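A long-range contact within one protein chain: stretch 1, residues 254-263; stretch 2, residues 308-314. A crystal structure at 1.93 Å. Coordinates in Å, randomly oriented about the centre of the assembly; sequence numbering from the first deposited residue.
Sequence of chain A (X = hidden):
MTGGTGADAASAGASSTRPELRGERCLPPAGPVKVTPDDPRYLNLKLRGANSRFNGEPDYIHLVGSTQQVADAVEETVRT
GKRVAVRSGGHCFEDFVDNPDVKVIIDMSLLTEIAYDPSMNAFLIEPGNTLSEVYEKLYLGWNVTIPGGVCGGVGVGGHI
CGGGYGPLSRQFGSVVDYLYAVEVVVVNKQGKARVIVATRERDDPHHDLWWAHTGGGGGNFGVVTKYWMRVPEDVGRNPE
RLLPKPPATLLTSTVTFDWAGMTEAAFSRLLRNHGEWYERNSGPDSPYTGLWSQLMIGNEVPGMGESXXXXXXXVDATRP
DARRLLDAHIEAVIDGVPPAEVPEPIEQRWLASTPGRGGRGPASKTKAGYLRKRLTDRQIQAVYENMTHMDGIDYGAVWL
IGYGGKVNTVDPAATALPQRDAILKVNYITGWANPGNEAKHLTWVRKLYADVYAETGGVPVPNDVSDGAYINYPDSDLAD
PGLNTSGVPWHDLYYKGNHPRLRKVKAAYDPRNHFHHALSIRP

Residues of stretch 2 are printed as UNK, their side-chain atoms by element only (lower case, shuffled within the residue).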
# COMPACT_ATOMS: atom_id res chain seq x y z
N THR A 254 12.72 20.20 6.31
CA THR A 254 12.77 20.03 4.84
C THR A 254 13.78 21.02 4.28
O THR A 254 13.63 22.21 4.50
CB THR A 254 11.37 20.25 4.27
OG1 THR A 254 10.46 19.28 4.85
CG2 THR A 254 11.32 20.23 2.75
N VAL A 255 14.83 20.53 3.61
CA VAL A 255 15.79 21.36 2.91
C VAL A 255 15.16 21.66 1.53
O VAL A 255 14.63 20.72 0.83
CB VAL A 255 17.12 20.62 2.66
CG1 VAL A 255 18.12 21.44 1.84
CG2 VAL A 255 17.77 20.19 3.94
N THR A 256 15.12 22.93 1.10
CA THR A 256 14.60 23.27 -0.22
C THR A 256 15.72 23.63 -1.16
O THR A 256 16.68 24.24 -0.74
CB THR A 256 13.56 24.41 -0.04
OG1 THR A 256 12.53 23.94 0.86
CG2 THR A 256 12.89 24.67 -1.30
N PHE A 257 15.63 23.27 -2.42
CA PHE A 257 16.62 23.63 -3.39
C PHE A 257 15.95 24.47 -4.43
O PHE A 257 14.75 24.36 -4.64
CB PHE A 257 17.19 22.39 -4.06
CG PHE A 257 17.77 21.42 -3.08
CD1 PHE A 257 19.05 21.56 -2.65
CD2 PHE A 257 17.00 20.40 -2.56
CE1 PHE A 257 19.59 20.66 -1.73
CE2 PHE A 257 17.53 19.51 -1.63
CZ PHE A 257 18.84 19.63 -1.23
N ASP A 258 16.73 25.27 -5.13
CA ASP A 258 16.15 26.17 -6.11
C ASP A 258 16.72 25.81 -7.43
O ASP A 258 17.94 25.76 -7.60
CB ASP A 258 16.47 27.60 -5.71
CG ASP A 258 15.81 28.62 -6.60
OD1 ASP A 258 15.19 28.26 -7.64
OD2 ASP A 258 15.95 29.80 -6.27
N TRP A 259 15.88 25.49 -8.37
CA TRP A 259 16.36 25.14 -9.72
C TRP A 259 17.09 26.29 -10.40
O TRP A 259 18.10 26.07 -11.05
CB TRP A 259 15.24 24.78 -10.62
CG TRP A 259 14.70 23.40 -10.46
CD1 TRP A 259 13.49 23.05 -9.95
CD2 TRP A 259 15.34 22.19 -10.88
NE1 TRP A 259 13.33 21.69 -10.05
CE2 TRP A 259 14.45 21.14 -10.62
CE3 TRP A 259 16.57 21.91 -11.51
CZ2 TRP A 259 14.76 19.82 -10.92
CZ3 TRP A 259 16.90 20.59 -11.81
CH2 TRP A 259 15.99 19.56 -11.52
N ALA A 260 16.61 27.52 -10.21
CA ALA A 260 17.21 28.71 -10.89
C ALA A 260 18.70 28.81 -10.59
O ALA A 260 19.51 28.97 -11.48
CB ALA A 260 16.48 29.99 -10.50
N GLY A 261 19.09 28.59 -9.37
CA GLY A 261 20.49 28.59 -9.06
C GLY A 261 21.26 27.31 -9.29
O GLY A 261 22.42 27.30 -9.00
N MET A 262 20.63 26.23 -9.78
CA MET A 262 21.31 24.91 -9.82
C MET A 262 22.06 24.61 -11.17
O MET A 262 21.44 24.32 -12.16
CB MET A 262 20.22 23.82 -9.52
CG MET A 262 20.66 22.35 -9.29
SD MET A 262 21.52 22.08 -7.71
CE MET A 262 20.29 22.41 -6.45
N THR A 263 23.39 24.65 -11.21
CA THR A 263 24.13 24.26 -12.40
C THR A 263 24.13 22.74 -12.56
O THR A 263 23.90 22.01 -11.60
CB THR A 263 25.58 24.75 -12.34
OG1 THR A 263 26.24 24.27 -11.16
CG2 THR A 263 25.57 26.29 -12.36
N UNK A 308 8.06 20.37 -6.37
CA UNK A 308 9.31 21.07 -6.19
C UNK A 308 10.48 20.18 -5.91
O UNK A 308 10.43 18.94 -6.10
N UNK A 309 11.56 20.85 -5.54
CA UNK A 309 12.88 20.31 -5.40
C UNK A 309 13.21 20.47 -3.93
O UNK A 309 13.51 21.57 -3.48
c UNK A 309 13.82 21.11 -6.30
c UNK A 309 15.15 20.45 -6.59
c UNK A 309 17.16 20.36 -7.90
c UNK A 309 15.65 19.33 -5.85
c UNK A 309 15.96 20.96 -7.58
c UNK A 309 16.86 18.82 -6.10
c UNK A 309 17.63 19.28 -7.17
N UNK A 310 13.06 19.37 -3.15
CA UNK A 310 13.16 19.45 -1.72
C UNK A 310 13.49 18.09 -1.10
O UNK A 310 13.39 17.08 -1.76
c UNK A 310 11.87 19.96 -1.17
c UNK A 310 10.68 19.17 -1.60
s UNK A 310 9.32 19.67 -0.56
c UNK A 310 8.09 18.87 -1.54
N UNK A 311 13.84 18.09 0.18
CA UNK A 311 14.28 16.88 0.88
C UNK A 311 13.73 16.92 2.27
O UNK A 311 14.36 17.48 3.18
s UNK A 311 18.06 15.18 1.41
c UNK A 311 16.27 15.44 1.46
c UNK A 311 18.54 16.19 2.81
c UNK A 311 15.79 16.71 0.83
N UNK A 312 12.54 16.39 2.46
CA UNK A 312 12.09 16.25 3.84
C UNK A 312 12.96 15.22 4.59
O UNK A 312 13.42 14.19 3.98
c UNK A 312 11.53 16.00 1.47
c UNK A 312 10.29 15.96 2.27
c UNK A 312 10.61 15.75 3.71
N UNK A 313 13.16 15.46 5.86
CA UNK A 313 13.91 14.58 6.73
C UNK A 313 13.17 14.43 8.05
O UNK A 313 12.61 15.41 8.60
c UNK A 313 17.08 16.63 6.07
c UNK A 313 15.95 15.66 5.77
c UNK A 313 16.17 14.22 7.84
c UNK A 313 15.29 15.17 7.04
N UNK A 314 13.24 13.24 8.63
CA UNK A 314 12.82 13.09 10.00
C UNK A 314 13.70 12.18 10.76
O UNK A 314 14.25 11.20 10.19
c UNK A 314 11.15 11.32 9.37
c UNK A 314 9.65 10.84 9.44
n UNK A 314 8.79 11.55 8.81
o UNK A 314 9.34 9.85 10.06
c UNK A 314 11.37 12.61 10.03
O HOH W 1 12.05 23.79 -4.87

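Position 308 has no side-chain atoms, so it is glycine. Its phi/psi of 94/-170° explains the choice: a CB here would be jammed against the carbonyl O of the preceding residue. Gly-308 leads into the strand without touching stretch 1.

Position 309 carries seven carbons, one leading to a six-membered ring with no polar atom. The ring lies among Phe-257, Trp-259 and Met-262, and its first carbon points toward stretch 1. This is phenylalanine. Phe-257 CB sits over the face of the Phe-309 ring, 3.9 Å from its centroid, while Trp-259 CE2 approaches Phe-309 CD2 to 3.4 Å and Met-262 CE approaches Phe-309 CE2 to 4.0 Å. A flat, wholly apolar ring suits a pocket lined by two aromatic rings and a methionine methyl; both aromatic pairs are oblique, with planes at 44° and 46°.

Position 310 has two carbons, a sulfur and a terminal carbon, unbranched. Its CB lies on the same sheet face as the side chains of Thr-254 and Thr-256, and its sulfur passes 3.9 Å from Thr-254 CG2. This is methionine. The extended chain leads its end away, and the contact through Met-310 SD is an apolar one that the thioether tolerates well.

Position 311 repeats that composition, three carbons and one sulfur in an unbranched chain, now on the opposite face with Val-255. Its terminal carbon lies 4.2 Å from Val-255 CG2, and its CB lies 4.1 Å from Phe-257 CE2, at the edge of that ring. It is again methionine, whose flexible chain, ending in Met-311 CE, fits this buried, apolar side.

At position 312, three carbons close a ring onto the backbone N, and CB lies 3.7 Å from Thr-254 OG1. The ring defines proline. Lacking an N-H costs no bond to stretch 1 here, because Pro-312 and Thr-254 form a non-hydrogen-bonded pair.

Position 313 has four carbons, forked at the first, with one arm two carbons long. Its CB points sideways, yet the end carbon of the longer arm comes within 4.2 Å of Val-255 CG2. This is isoleucine, and Ile-313 CD1 adds apolar cover in a buried setting.

Position 314 has three carbons, the third bearing one oxygen and one nitrogen: glutamine. Gln-314 is partly exposed and out of reach of stretch 1, a setting that accommodates a polar amide.

The contact is an antiparallel strand pairing closed by an aromatic cluster. Val-255 N donates to Met-311 O (3.1 Å), Met-311 N to Val-255 O (2.8 Å), and Phe-257 N to Phe-309 O (2.9 Å). Beyond this ladder, a water bridges Phe-257 O and Phe-309 N, while Phe-309 packs against the turn.

Stretch 2 308-314: GFMMPIQ
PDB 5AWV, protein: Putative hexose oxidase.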